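Local coordinates for protein oxidized polyvinyl alcohol hydrolase (Pseudomonas sp. VM15C, PDB 3WWC) that hydrolyses beta-diketones such as nonane-4,6-dione and cleaves oxidized polyvinyl alcohol in the second step of polyvinyl alcohol degradation, at residues Arg48-Tyr53 with Ser150-Ala155; Met156-Gly161 with Ser191-Gly196; Gly245-Met250 with Asn284-Gln289; Arg331-Thr336 with Cys344-Phe349. The protein carries 1 engineered substitution. One frame throughout, in Å; residues are numbered along the deposited sequence.

Contact 1 (Arg48-Tyr53 with Ser150-Ala155); sequences RAFIVY and SSFFVA
Arg48 is draped over one face of the Phe152 ring, its aliphatic root and its guanidinium lying above different parts of it. Near the rim, Arg48 CB makes a CH-pi contact, 3.8 Å from the ring centroid and 24° off the normal. The chain then bends at chi2 and again at chi3, which brings the charged end back over the aromatic carbons. There Phe152 CD2 sits beneath the centre of the guanidinium, 3.6 Å from Arg48 CZ, the two planes inclined by 39° rather than stacked flat. NH2 also makes a salt bridge to Asp149 and a hydrogen bond to Val101 O. At the tip of the ring, Phe152 CZ, next to where Arg48 CB lies, meets Phe50 CD1 at 4.1 Å and, near the ring plane, Ala49 O at 3.8 Å. With an alanine in place of Phe152, the arginine would probably lose the surface it folds against and be freer to swing, and Phe50 CD1 would lose its neighbour. Strand and helix axes pass 10.6 Å apart at -50°: helix 148-160 packs across the N-terminal strands of the central sheet, a layer typical of the alpha/beta-hydrolase fold.

Contact 2 (Met156-Gly161 with Ser191-Gly196); sequences MVQCVG and SNFWAG
Val157 carries the tight part of this contact, putting one methyl against each of two consecutive aromatic residues, Phe193 and Trp194. With CG1 anti to the backbone N (chi1 171°), that methyl meets the edge of the Phe193 ring near its plane, 3.9 Å from CZ, and Val157 CB lies in the same plane at 4.0 Å from that carbon. The other methyl, Val157 CG2, reaches Trp194 CH2 at 3.9 Å, coming in obliquely to the indole. The two aromatic groups brace one another: Phe193 turns its CD2 edge onto the face of Trp194, so the valine meets two rings that also pack on each other. Leu171 of strand 170-176 backs both rings.

One residue further along, the packing slackens. Gln158 is partly exposed, and its extended side chain only grazes Phe193, with CG and OE1 each 4.1 Å from Phe193 CE1. The amide stands almost perpendicular to the ring, with planes 89° apart, and OE1 comes in obliquely. On the helix, the adjacent Cys159 is tied by a disulfide to Cys27. The contact thus lies where helix 148-160, flanking the central sheet, meets the loop that leads into strand 196-200, a layering typical of the alpha/beta-hydrolase fold.

Contact 3 (Gly245-Met250 with Asn284-Gln289); sequences GPLIVM and NFFSAQ
The backbones of strand 247-250 and helix 284-288 come nearest at Val249 and Phe286, whose CA atoms are 7.3 Å apart, and both residues direct their side chains into the gap. Val249 CG2 lies over one face of the Phe286 ring, 4.1 Å from its centroid and 15° off the normal, a CH-pi approach set somewhat toward the rim. Its sister methyl, Val249 CG1, lies over the same face, 4.0 Å from Phe286 CD2, so both methyls rest on it. Phe286 CG stands anti to its carbonyl carbon (chi1 -71°), which carries the ring to Val249. Leu247 adds a looser oblique touch from further back on the strand, its CD1 4.3 Å from Phe286 CE1. On the opposite face the ring is backed by Phe285 of the same helix, whose CD2 stands 3.7 Å above the plane, and Leu187 and Leu188 of helix 178-189 also pack against it. Strand 247-253, helix 275-288 and strand 292-298 form a beta-alpha-beta crossover of the alpha/beta-hydrolase sheet, interrupted by the hairpin of strands 259-263 and 269-274, and through Phe286 the helix packs on the first strand. An alanine at Phe286 would probably open a gap beneath both methyls of Val249 and leave the edge of Phe285 without the ring it packs on. Side chain to side chain, Phe286 is about 6 Å from Ser283, which is assigned by similarity to the charge relay system. Where the helix gives way to loop, Gln289 N bonds to Phe286 O at 3.3 Å, and the Gln289 amide is fastened to the backbone of Ala242 and Val244.

Contact 4 (Arg331-Thr336 with Cys344-Phe349); sequences RSFKLT and CHVGPF
Leu335 and Phe333 reach across to the strand ending in Val346, Leu335 with a methyl, Phe333 with a ring edge. Leu335 CD2 settles on the strand backbone, 3.7 Å from His345 CA and 3.8 Å from Cys344 O. Chi1 of -170° swings the branch away from the leucine's own N and onto the strand. Two residues earlier, the Phe333 ring presents its edge, CE2 3.7 Å from Val346 CG2 and the methyl near the ring plane. These two side chains slide past each other in opposite directions, meeting edge to methyl near the surface. Strand 343-346 is an edge strand of the alpha/beta-hydrolase sheet, running antiparallel to strand 292-298, and the loop 331-336 lies along its flank. Phe333 extends inward to Ile248, Val293 and Val295, which fixes the ring that Val346 leans on. The Cys344-Cys297 disulfide pins the strand. After the strand, a CB on Gly347 would strike Pro348 CD and the carbonyl O of Val346. His345, whose CA the leucine methyl touches, ties the following residues through NE2, which donates to Pro348 O at 2.7 Å with an N-H...O angle of 160°. The acceptor lies close to the imidazole plane, the donor 33° out of the carbonyl plane. Further out, Gly347 O bonds to His294 ND1 and Phe349 N to Ser283 OG, a residue assigned by similarity to the charge relay system, its side chain about 7 Å from that of His345.

From the N terminus the four contacts follow in series, each closing before the next opens, so none nest or cross. Contact 1 closes the longest loop, 96 residues, bringing helix 148-160 onto strand 46-53. Contact 2 starts on that same helix and closes 29 residues to the loop before strand 196-200; the two touch directly, with Phe50 on Met156 and Val160, and Phe153 on Trp194. Contact 3 spans 33 residues and abuts contact 2 where Ala195 O probably bonds to Ile248 N. Contact 4 closes seven residues at the far edge of the sheet and meets contact 3 through Phe333 on Ile248. Contacts 1 and 4 lie on opposite sides of the chain's centre.

Contact 1 (Arg48-Tyr53 with Ser150-Ala155)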
loop_
_atom_site.group_PDB
_atom_site.type_symbol
_atom_site.label_atom_id
_atom_site.label_comp_id
_atom_site.label_asym_id
_atom_site.label_seq_id
_atom_site.Cartn_x
_atom_site.Cartn_y
_atom_site.Cartn_z
ATOM N N ARG A 48 -8.966 -6.939 15.942
ATOM C CA ARG A 48 -8.267 -5.846 15.294
ATOM C C ARG A 48 -8.744 -4.461 15.700
ATOM O O ARG A 48 -9.826 -4.294 16.267
ATOM C CB ARG A 48 -8.426 -6.010 13.766
ATOM C CG ARG A 48 -8.044 -7.344 13.239
ATOM C CD ARG A 48 -6.553 -7.675 13.448
ATOM N NE ARG A 48 -5.636 -6.670 12.895
ATOM C CZ ARG A 48 -5.063 -6.792 11.703
ATOM N NH1 ARG A 48 -5.287 -7.872 10.930
ATOM N NH2 ARG A 48 -4.277 -5.808 11.281
ATOM N N ALA A 49 -7.951 -3.440 15.375
ATOM C CA ALA A 49 -8.318 -2.088 15.691
ATOM C C ALA A 49 -8.066 -1.200 14.499
ATOM O O ALA A 49 -7.238 -1.518 13.624
ATOM C CB ALA A 49 -7.500 -1.547 16.894
ATOM N N PHE A 50 -8.756 -0.073 14.486
ATOM C CA PHE A 50 -8.591 0.899 13.412
ATOM C C PHE A 50 -9.152 2.221 13.866
ATOM O O PHE A 50 -9.937 2.280 14.832
ATOM C CB PHE A 50 -9.287 0.432 12.122
ATOM C CG PHE A 50 -10.780 0.143 12.259
ATOM C CD1 PHE A 50 -11.208 -1.132 12.632
ATOM C CD2 PHE A 50 -11.731 1.149 12.030
ATOM C CE1 PHE A 50 -12.598 -1.419 12.770
ATOM C CE2 PHE A 50 -13.105 0.881 12.170
ATOM C CZ PHE A 50 -13.541 -0.399 12.530
ATOM N N ILE A 51 -8.740 3.299 13.209
ATOM C CA ILE A 51 -9.144 4.643 13.620
ATOM C C ILE A 51 -9.879 5.305 12.476
ATOM O O ILE A 51 -9.428 5.288 11.316
ATOM C CB ILE A 51 -7.901 5.466 14.006
ATOM C CG1 ILE A 51 -7.167 4.775 15.168
ATOM C CG2 ILE A 51 -8.286 6.888 14.455
ATOM C CD1 ILE A 51 -5.778 5.406 15.526
ATOM N N VAL A 52 -10.970 5.985 12.805
ATOM C CA VAL A 52 -11.773 6.639 11.792
ATOM C C VAL A 52 -11.797 8.140 11.976
ATOM O O VAL A 52 -12.097 8.651 13.077
ATOM C CB VAL A 52 -13.262 6.154 11.839
ATOM C CG1 VAL A 52 -14.132 6.954 10.799
ATOM C CG2 VAL A 52 -13.362 4.660 11.600
ATOM N N TYR A 53 -11.475 8.873 10.907
ATOM C CA TYR A 53 -11.612 10.342 10.924
ATOM C C TYR A 53 -12.633 10.628 9.794
ATOM O O TYR A 53 -12.295 10.598 8.591
ATOM C CB TYR A 53 -10.265 11.043 10.612
ATOM C CG TYR A 53 -9.187 11.021 11.696
ATOM C CD1 TYR A 53 -8.359 9.903 11.891
ATOM C CD2 TYR A 53 -8.974 12.136 12.518
ATOM C CE1 TYR A 53 -7.368 9.926 12.885
ATOM C CE2 TYR A 53 -7.989 12.153 13.495
ATOM C CZ TYR A 53 -7.195 11.043 13.671
ATOM O OH TYR A 53 -6.188 11.071 14.652
ATOM N N SER A 150 -5.416 -8.239 4.153
ATOM C CA SER A 150 -6.191 -7.855 2.981
ATOM C C SER A 150 -7.684 -8.040 3.244
ATOM O O SER A 150 -8.497 -7.162 2.904
ATOM C CB SER A 150 -5.701 -8.665 1.765
ATOM O OG SER A 150 -6.461 -8.371 0.595
ATOM N N SER A 151 -8.066 -9.181 3.832
ATOM C CA SER A 151 -9.504 -9.388 4.107
ATOM C C SER A 151 -10.029 -8.509 5.238
ATOM O O SER A 151 -11.170 -8.038 5.188
ATOM C CB SER A 151 -9.790 -10.868 4.396
ATOM O OG SER A 151 -9.021 -11.350 5.486
ATOM N N PHE A 152 -9.203 -8.223 6.235
ATOM C CA PHE A 152 -9.644 -7.372 7.323
ATOM C C PHE A 152 -9.951 -6.002 6.783
ATOM O O PHE A 152 -10.943 -5.410 7.155
ATOM C CB PHE A 152 -8.494 -7.268 8.352
ATOM C CG PHE A 152 -8.571 -6.078 9.264
ATOM C CD1 PHE A 152 -9.754 -5.705 9.915
ATOM C CD2 PHE A 152 -7.419 -5.319 9.491
ATOM C CE1 PHE A 152 -9.775 -4.596 10.772
ATOM C CE2 PHE A 152 -7.452 -4.209 10.360
ATOM C CZ PHE A 152 -8.637 -3.850 11.002
ATOM N N PHE A 153 -9.133 -5.478 5.884
ATOM C CA PHE A 153 -9.378 -4.091 5.426
ATOM C C PHE A 153 -10.709 -3.975 4.702
ATOM O O PHE A 153 -11.361 -2.960 4.819
ATOM C CB PHE A 153 -8.263 -3.616 4.463
ATOM C CG PHE A 153 -6.873 -3.672 5.032
ATOM C CD1 PHE A 153 -6.605 -3.620 6.402
ATOM C CD2 PHE A 153 -5.820 -3.807 4.143
ATOM C CE1 PHE A 153 -5.280 -3.715 6.872
ATOM C CE2 PHE A 153 -4.500 -3.896 4.577
ATOM C CZ PHE A 153 -4.223 -3.852 5.951
ATOM N N VAL A 154 -11.088 -5.008 3.958
ATOM C CA VAL A 154 -12.369 -4.975 3.241
ATOM C C VAL A 154 -13.488 -4.983 4.280
ATOM O O VAL A 154 -14.401 -4.185 4.207
ATOM C CB VAL A 154 -12.471 -6.200 2.305
ATOM C CG1 VAL A 154 -13.897 -6.294 1.680
ATOM C CG2 VAL A 154 -11.448 -6.032 1.190
ATOM N N ALA A 155 -13.384 -5.872 5.251
ATOM C CA ALA A 155 -14.407 -5.940 6.298
ATOM C C ALA A 155 -14.496 -4.661 7.106
ATOM O O ALA A 155 -15.597 -4.203 7.484
ATOM C CB ALA A 155 -14.127 -7.100 7.227
#

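Contact 2 (Met156-Gly161 with Ser191-Gly196)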
loop_
_atom_site.group_PDB
_atom_site.type_symbol
_atom_site.label_atom_id
_atom_site.label_comp_id
_atom_site.label_asym_id
_atom_site.label_seq_id
_atom_site.Cartn_x
_atom_site.Cartn_y
_atom_site.Cartn_z
ATOM N N MET A 156 -13.350 -4.037 7.352
ATOM C CA MET A 156 -13.254 -2.785 8.085
ATOM C C MET A 156 -13.999 -1.665 7.349
ATOM O O MET A 156 -14.845 -0.970 7.920
ATOM C CB MET A 156 -11.769 -2.473 8.234
ATOM C CG MET A 156 -11.472 -1.114 8.807
ATOM S SD MET A 156 -9.704 -0.733 8.789
ATOM C CE MET A 156 -9.400 -0.375 7.012
ATOM N N VAL A 157 -13.722 -1.523 6.062
ATOM C CA VAL A 157 -14.359 -0.461 5.284
ATOM C C VAL A 157 -15.868 -0.778 5.142
ATOM O O VAL A 157 -16.691 0.132 5.273
ATOM C CB VAL A 157 -13.692 -0.352 3.898
ATOM C CG1 VAL A 157 -14.497 0.604 3.004
ATOM C CG2 VAL A 157 -12.281 0.235 4.069
ATOM N N GLN A 158 -16.232 -2.049 4.924
ATOM C CA GLN A 158 -17.676 -2.381 4.796
ATOM C C GLN A 158 -18.416 -2.065 6.097
ATOM O O GLN A 158 -19.555 -1.593 6.072
ATOM C CB GLN A 158 -17.839 -3.850 4.413
ATOM C CG GLN A 158 -17.493 -4.079 2.958
ATOM C CD GLN A 158 -17.502 -5.530 2.574
ATOM O OE1 GLN A 158 -17.694 -5.859 1.393
ATOM N NE2 GLN A 158 -17.252 -6.395 3.520
ATOM N N CYS A 159 -17.747 -2.213 7.229
ATOM C CA CYS A 159 -18.373 -1.899 8.508
ATOM C C CYS A 159 -18.503 -0.390 8.743
ATOM O O CYS A 159 -19.594 0.136 9.144
ATOM C CB CYS A 159 -17.531 -2.550 9.620
ATOM S SG CYS A 159 -18.214 -2.230 11.271
ATOM N N VAL A 160 -17.439 0.375 8.481
ATOM C CA VAL A 160 -17.498 1.824 8.696
ATOM C C VAL A 160 -18.611 2.421 7.810
ATOM O O VAL A 160 -19.257 3.374 8.205
ATOM C CB VAL A 160 -16.109 2.472 8.381
ATOM C CG1 VAL A 160 -16.178 3.983 8.462
ATOM C CG2 VAL A 160 -15.091 1.949 9.374
ATOM N N GLY A 161 -18.809 1.841 6.630
ATOM C CA GLY A 161 -19.815 2.345 5.693
ATOM C C GLY A 161 -21.237 2.192 6.188
ATOM O O GLY A 161 -22.130 2.683 5.520
ATOM N N SER A 191 -8.753 -6.376 -6.297
ATOM C CA SER A 191 -8.949 -5.398 -7.346
ATOM C C SER A 191 -10.384 -5.194 -7.761
ATOM O O SER A 191 -10.640 -4.332 -8.595
ATOM C CB SER A 191 -8.103 -5.733 -8.582
ATOM O OG SER A 191 -8.563 -6.931 -9.199
ATOM N N ASN A 192 -11.319 -5.963 -7.196
ATOM C CA ASN A 192 -12.716 -5.701 -7.508
ATOM C C ASN A 192 -13.377 -4.985 -6.347
ATOM O O ASN A 192 -14.588 -4.757 -6.350
ATOM C CB ASN A 192 -13.444 -7.006 -7.842
ATOM C CG ASN A 192 -12.875 -7.643 -9.118
ATOM O OD1 ASN A 192 -12.830 -6.993 -10.161
ATOM N ND2 ASN A 192 -12.414 -8.883 -9.022
ATOM N N PHE A 193 -12.569 -4.547 -5.386
ATOM C CA PHE A 193 -13.107 -3.813 -4.227
ATOM C C PHE A 193 -12.530 -2.385 -4.227
ATOM O O PHE A 193 -13.245 -1.420 -4.425
ATOM C CB PHE A 193 -12.752 -4.524 -2.892
ATOM C CG PHE A 193 -13.273 -3.799 -1.678
ATOM C CD1 PHE A 193 -14.627 -3.819 -1.391
ATOM C CD2 PHE A 193 -12.403 -3.085 -0.836
ATOM C CE1 PHE A 193 -15.151 -3.141 -0.264
ATOM C CE2 PHE A 193 -12.894 -2.407 0.274
ATOM C CZ PHE A 193 -14.271 -2.437 0.565
ATOM N N TRP A 194 -11.207 -2.265 -4.035
ATOM C CA TRP A 194 -10.565 -0.957 -4.026
ATOM C C TRP A 194 -10.658 -0.293 -5.373
ATOM O O TRP A 194 -10.644 -0.975 -6.402
ATOM C CB TRP A 194 -9.059 -1.132 -3.737
ATOM C CG TRP A 194 -8.846 -1.864 -2.431
ATOM C CD1 TRP A 194 -8.436 -3.143 -2.258
ATOM C CD2 TRP A 194 -9.113 -1.341 -1.110
ATOM N NE1 TRP A 194 -8.435 -3.486 -0.888
ATOM C CE2 TRP A 194 -8.860 -2.391 -0.180
ATOM C CE3 TRP A 194 -9.541 -0.081 -0.640
ATOM C CZ2 TRP A 194 -9.025 -2.217 1.215
ATOM C CZ3 TRP A 194 -9.713 0.101 0.738
ATOM C CH2 TRP A 194 -9.450 -0.971 1.652
ATOM N N ALA A 195 -10.743 1.033 -5.374
ATOM C CA ALA A 195 -10.706 1.783 -6.629
ATOM C C ALA A 195 -9.282 2.043 -7.032
ATOM O O ALA A 195 -9.022 2.408 -8.183
ATOM C CB ALA A 195 -11.454 3.141 -6.470
ATOM N N GLY A 196 -8.350 1.924 -6.106
ATOM C CA GLY A 196 -6.956 2.220 -6.473
ATOM C C GLY A 196 -6.129 2.336 -5.190
ATOM O O GLY A 196 -6.604 2.099 -4.086
#

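Contact 3 (Gly245-Met250 with Asn284-Gln289)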
loop_
_atom_site.group_PDB
_atom_site.type_symbol
_atom_site.label_atom_id
_atom_site.label_comp_id
_atom_site.label_asym_id
_atom_site.label_seq_id
_atom_site.Cartn_x
_atom_site.Cartn_y
_atom_site.Cartn_z
ATOM N N GLY A 245 -9.231 -6.046 -11.803
ATOM C CA GLY A 245 -10.354 -5.129 -11.859
ATOM C C GLY A 245 -9.875 -3.697 -12.134
ATOM O O GLY A 245 -8.664 -3.392 -12.053
ATOM N N PRO A 246 -10.787 -2.772 -12.399
ATOM C CA PRO A 246 -10.453 -1.386 -12.714
ATOM C C PRO A 246 -9.855 -0.626 -11.542
ATOM O O PRO A 246 -10.474 -0.555 -10.467
ATOM C CB PRO A 246 -11.784 -0.793 -13.135
ATOM C CG PRO A 246 -12.610 -1.923 -13.439
ATOM C CD PRO A 246 -12.233 -3.015 -12.536
ATOM N N LEU A 247 -8.682 -0.023 -11.753
ATOM C CA LEU A 247 -7.969 0.689 -10.709
ATOM C C LEU A 247 -7.220 1.880 -11.240
ATOM O O LEU A 247 -6.976 1.995 -12.439
ATOM C CB LEU A 247 -6.847 -0.211 -10.123
ATOM C CG LEU A 247 -7.250 -1.534 -9.467
ATOM C CD1 LEU A 247 -5.961 -2.375 -9.233
ATOM C CD2 LEU A 247 -7.989 -1.299 -8.142
ATOM N N ILE A 248 -6.841 2.753 -10.309
ATOM C CA ILE A 248 -5.824 3.741 -10.579
ATOM C C ILE A 248 -4.760 3.490 -9.494
ATOM O O ILE A 248 -5.074 3.396 -8.306
ATOM C CB ILE A 248 -6.300 5.195 -10.597
ATOM C CG1 ILE A 248 -5.068 6.100 -10.707
ATOM C CG2 ILE A 248 -7.173 5.540 -9.361
ATOM C CD1 ILE A 248 -5.424 7.554 -11.107
ATOM N N VAL A 249 -3.514 3.294 -9.912
ATOM C CA VAL A 249 -2.438 3.019 -8.964
ATOM C C VAL A 249 -1.348 4.029 -9.159
ATOM O O VAL A 249 -0.881 4.260 -10.295
ATOM C CB VAL A 249 -1.862 1.608 -9.177
ATOM C CG1 VAL A 249 -0.756 1.315 -8.151
ATOM C CG2 VAL A 249 -2.999 0.557 -9.068
ATOM N N MET A 250 -0.922 4.634 -8.064
ATOM C CA MET A 250 0.169 5.627 -8.095
ATOM C C MET A 250 1.319 5.064 -7.257
ATOM O O MET A 250 1.215 4.986 -6.033
ATOM C CB MET A 250 -0.304 6.950 -7.500
ATOM C CG MET A 250 0.807 8.010 -7.635
ATOM S SD MET A 250 0.285 9.630 -6.910
ATOM C CE MET A 250 -0.836 10.174 -8.169
ATOM N N ASN A 284 5.489 -1.856 -13.901
ATOM C CA ASN A 284 5.398 -2.600 -15.166
ATOM C C ASN A 284 4.114 -3.436 -15.159
ATOM O O ASN A 284 3.380 -3.498 -16.157
ATOM C CB ASN A 284 6.602 -3.557 -15.296
ATOM C CG ASN A 284 7.921 -2.815 -15.461
ATOM O OD1 ASN A 284 7.953 -1.592 -15.627
ATOM N ND2 ASN A 284 9.020 -3.561 -15.446
ATOM N N PHE A 285 3.811 -4.063 -14.028
ATOM C CA PHE A 285 2.615 -4.881 -13.989
ATOM C C PHE A 285 1.368 -4.058 -14.132
ATOM O O PHE A 285 0.483 -4.398 -14.935
ATOM C CB PHE A 285 2.550 -5.675 -12.671
ATOM C CG PHE A 285 1.281 -6.442 -12.504
ATOM C CD1 PHE A 285 1.157 -7.702 -13.052
ATOM C CD2 PHE A 285 0.178 -5.857 -11.870
ATOM C CE1 PHE A 285 -0.053 -8.371 -12.990
ATOM C CE2 PHE A 285 -1.040 -6.524 -11.803
ATOM C CZ PHE A 285 -1.149 -7.768 -12.362
ATOM N N PHE A 286 1.272 -2.961 -13.368
ATOM C CA PHE A 286 0.032 -2.190 -13.420
ATOM C C PHE A 286 -0.128 -1.412 -14.718
ATOM O O PHE A 286 -1.232 -1.232 -15.181
ATOM C CB PHE A 286 -0.085 -1.266 -12.186
ATOM C CG PHE A 286 -0.350 -2.025 -10.925
ATOM C CD1 PHE A 286 -1.559 -2.731 -10.771
ATOM C CD2 PHE A 286 0.578 -2.016 -9.870
ATOM C CE1 PHE A 286 -1.837 -3.418 -9.575
ATOM C CE2 PHE A 286 0.303 -2.697 -8.675
ATOM C CZ PHE A 286 -0.904 -3.399 -8.528
ATOM N N SER A 287 0.969 -0.978 -15.316
ATOM C CA SER A 287 0.851 -0.278 -16.563
ATOM C C SER A 287 0.353 -1.181 -17.659
ATOM O O SER A 287 -0.409 -0.721 -18.509
ATOM C CB SER A 287 2.208 0.305 -16.982
ATOM O OG SER A 287 2.544 1.319 -16.095
ATOM N N ALA A 288 0.768 -2.445 -17.640
ATOM C CA ALA A 288 0.350 -3.384 -18.680
ATOM C C ALA A 288 -1.136 -3.709 -18.599
ATOM O O ALA A 288 -1.734 -4.070 -19.580
ATOM C CB ALA A 288 1.168 -4.678 -18.609
ATOM N N GLN A 289 -1.747 -3.578 -17.432
ATOM C CA GLN A 289 -3.167 -3.910 -17.255
ATOM C C GLN A 289 -4.052 -2.932 -17.979
ATOM O O GLN A 289 -3.955 -1.720 -17.796
ATOM C CB GLN A 289 -3.453 -3.950 -15.751
ATOM C CG GLN A 289 -2.839 -5.160 -15.124
ATOM C CD GLN A 289 -3.560 -6.419 -15.581
ATOM O OE1 GLN A 289 -4.795 -6.467 -15.598
ATOM N NE2 GLN A 289 -2.807 -7.431 -15.931
#

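Contact 4 (Arg331-Thr336 with Cys344-Phe349)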
loop_
_atom_site.group_PDB
_atom_site.type_symbol
_atom_site.label_atom_id
_atom_site.label_comp_id
_atom_site.label_asym_id
_atom_site.label_seq_id
_atom_site.Cartn_x
_atom_site.Cartn_y
_atom_site.Cartn_z
ATOM N N ARG A 331 -8.717 6.057 -20.776
ATOM C CA ARG A 331 -8.397 7.091 -21.761
ATOM C C ARG A 331 -8.921 8.470 -21.365
ATOM O O ARG A 331 -8.531 9.493 -21.938
ATOM C CB ARG A 331 -8.969 6.711 -23.124
ATOM C CG ARG A 331 -8.357 5.466 -23.740
ATOM C CD ARG A 331 -9.110 5.207 -25.057
ATOM N NE ARG A 331 -10.549 5.259 -24.767
ATOM C CZ ARG A 331 -11.450 5.972 -25.449
ATOM N NH1 ARG A 331 -11.074 6.711 -26.496
ATOM N NH2 ARG A 331 -12.730 5.971 -25.065
ATOM N N SER A 332 -9.788 8.515 -20.367
ATOM C CA SER A 332 -10.349 9.772 -19.944
ATOM C C SER A 332 -9.487 10.417 -18.852
ATOM O O SER A 332 -9.682 11.573 -18.507
ATOM C CB SER A 332 -11.754 9.543 -19.382
ATOM O OG SER A 332 -11.712 8.822 -18.138
ATOM N N PHE A 333 -8.546 9.654 -18.303
ATOM C CA PHE A 333 -7.733 10.229 -17.228
ATOM C C PHE A 333 -6.802 11.361 -17.689
ATOM O O PHE A 333 -6.174 11.266 -18.764
ATOM C CB PHE A 333 -6.901 9.092 -16.629
ATOM C CG PHE A 333 -5.986 9.542 -15.544
ATOM C CD1 PHE A 333 -6.499 9.803 -14.284
ATOM C CD2 PHE A 333 -4.632 9.731 -15.779
ATOM C CE1 PHE A 333 -5.644 10.272 -13.256
ATOM C CE2 PHE A 333 -3.767 10.187 -14.785
ATOM C CZ PHE A 333 -4.274 10.466 -13.512
ATOM N N LYS A 334 -6.673 12.418 -16.868
ATOM C CA LYS A 334 -5.798 13.540 -17.174
ATOM C C LYS A 334 -4.972 13.877 -15.960
ATOM O O LYS A 334 -5.506 14.334 -14.952
ATOM C CB LYS A 334 -6.608 14.761 -17.579
ATOM C CG LYS A 334 -7.382 14.454 -18.907
ATOM C CD LYS A 334 -7.984 15.719 -19.528
ATOM C CE LYS A 334 -8.448 15.443 -20.983
ATOM N NZ LYS A 334 -7.342 15.018 -21.920
ATOM N N LEU A 335 -3.676 13.635 -16.053
ATOM C CA LEU A 335 -2.799 13.922 -14.929
ATOM C C LEU A 335 -2.573 15.414 -14.815
ATOM O O LEU A 335 -2.440 16.106 -15.852
ATOM C CB LEU A 335 -1.443 13.248 -15.168
ATOM C CG LEU A 335 -0.436 13.210 -14.033
ATOM C CD1 LEU A 335 -1.001 12.389 -12.892
ATOM C CD2 LEU A 335 0.827 12.548 -14.541
ATOM N N THR A 336 -2.566 15.926 -13.586
ATOM C CA THR A 336 -2.233 17.334 -13.376
ATOM C C THR A 336 -0.847 17.355 -12.743
ATOM O O THR A 336 -0.362 16.325 -12.257
ATOM C CB THR A 336 -3.188 18.070 -12.450
ATOM O OG1 THR A 336 -3.130 17.508 -11.128
ATOM C CG2 THR A 336 -4.620 18.002 -12.999
ATOM N N CYS A 344 6.121 13.019 -12.172
ATOM C CA CYS A 344 5.199 11.916 -12.380
ATOM C C CYS A 344 4.698 11.832 -13.808
ATOM O O CYS A 344 4.615 12.842 -14.518
ATOM C CB CYS A 344 3.950 12.070 -11.472
ATOM S SG CYS A 344 4.218 12.314 -9.675
ATOM N N HIS A 345 4.341 10.626 -14.234
ATOM C CA HIS A 345 3.740 10.467 -15.560
ATOM C C HIS A 345 2.930 9.188 -15.573
ATOM O O HIS A 345 3.109 8.319 -14.705
ATOM C CB HIS A 345 4.784 10.372 -16.673
ATOM C CG HIS A 345 5.674 9.185 -16.543
ATOM N ND1 HIS A 345 6.876 9.235 -15.875
ATOM C CD2 HIS A 345 5.530 7.909 -16.969
ATOM C CE1 HIS A 345 7.440 8.037 -15.902
ATOM N NE2 HIS A 345 6.642 7.218 -16.557
ATOM N N VAL A 346 2.013 9.054 -16.537
ATOM C CA VAL A 346 1.259 7.836 -16.666
ATOM C C VAL A 346 2.168 6.794 -17.323
ATOM O O VAL A 346 2.879 7.107 -18.290
ATOM C CB VAL A 346 0.039 8.084 -17.541
ATOM C CG1 VAL A 346 -0.701 6.796 -17.840
ATOM C CG2 VAL A 346 -0.886 9.041 -16.811
ATOM N N GLY A 347 2.140 5.562 -16.826
ATOM C CA GLY A 347 2.915 4.500 -17.415
ATOM C C GLY A 347 3.899 3.924 -16.449
ATOM O O GLY A 347 3.874 4.234 -15.249
ATOM N N PRO A 348 4.805 3.101 -16.947
ATOM C CA PRO A 348 5.826 2.513 -16.071
ATOM C C PRO A 348 6.938 3.512 -15.760
ATOM O O PRO A 348 7.074 4.547 -16.422
ATOM C CB PRO A 348 6.365 1.316 -16.868
ATOM C CG PRO A 348 6.094 1.686 -18.299
ATOM C CD PRO A 348 4.861 2.591 -18.329
ATOM N N PHE A 349 7.727 3.254 -14.727
ATOM C CA PHE A 349 8.867 4.119 -14.515
ATOM C C PHE A 349 9.796 4.026 -15.722
ATOM O O PHE A 349 9.907 2.960 -16.356
ATOM C CB PHE A 349 9.650 3.672 -13.278
ATOM C CG PHE A 349 9.020 4.121 -12.011
ATOM C CD1 PHE A 349 9.261 5.392 -11.516
ATOM C CD2 PHE A 349 8.159 3.288 -11.324
ATOM C CE1 PHE A 349 8.645 5.847 -10.344
ATOM C CE2 PHE A 349 7.530 3.730 -10.151
ATOM C CZ PHE A 349 7.770 5.004 -9.663
#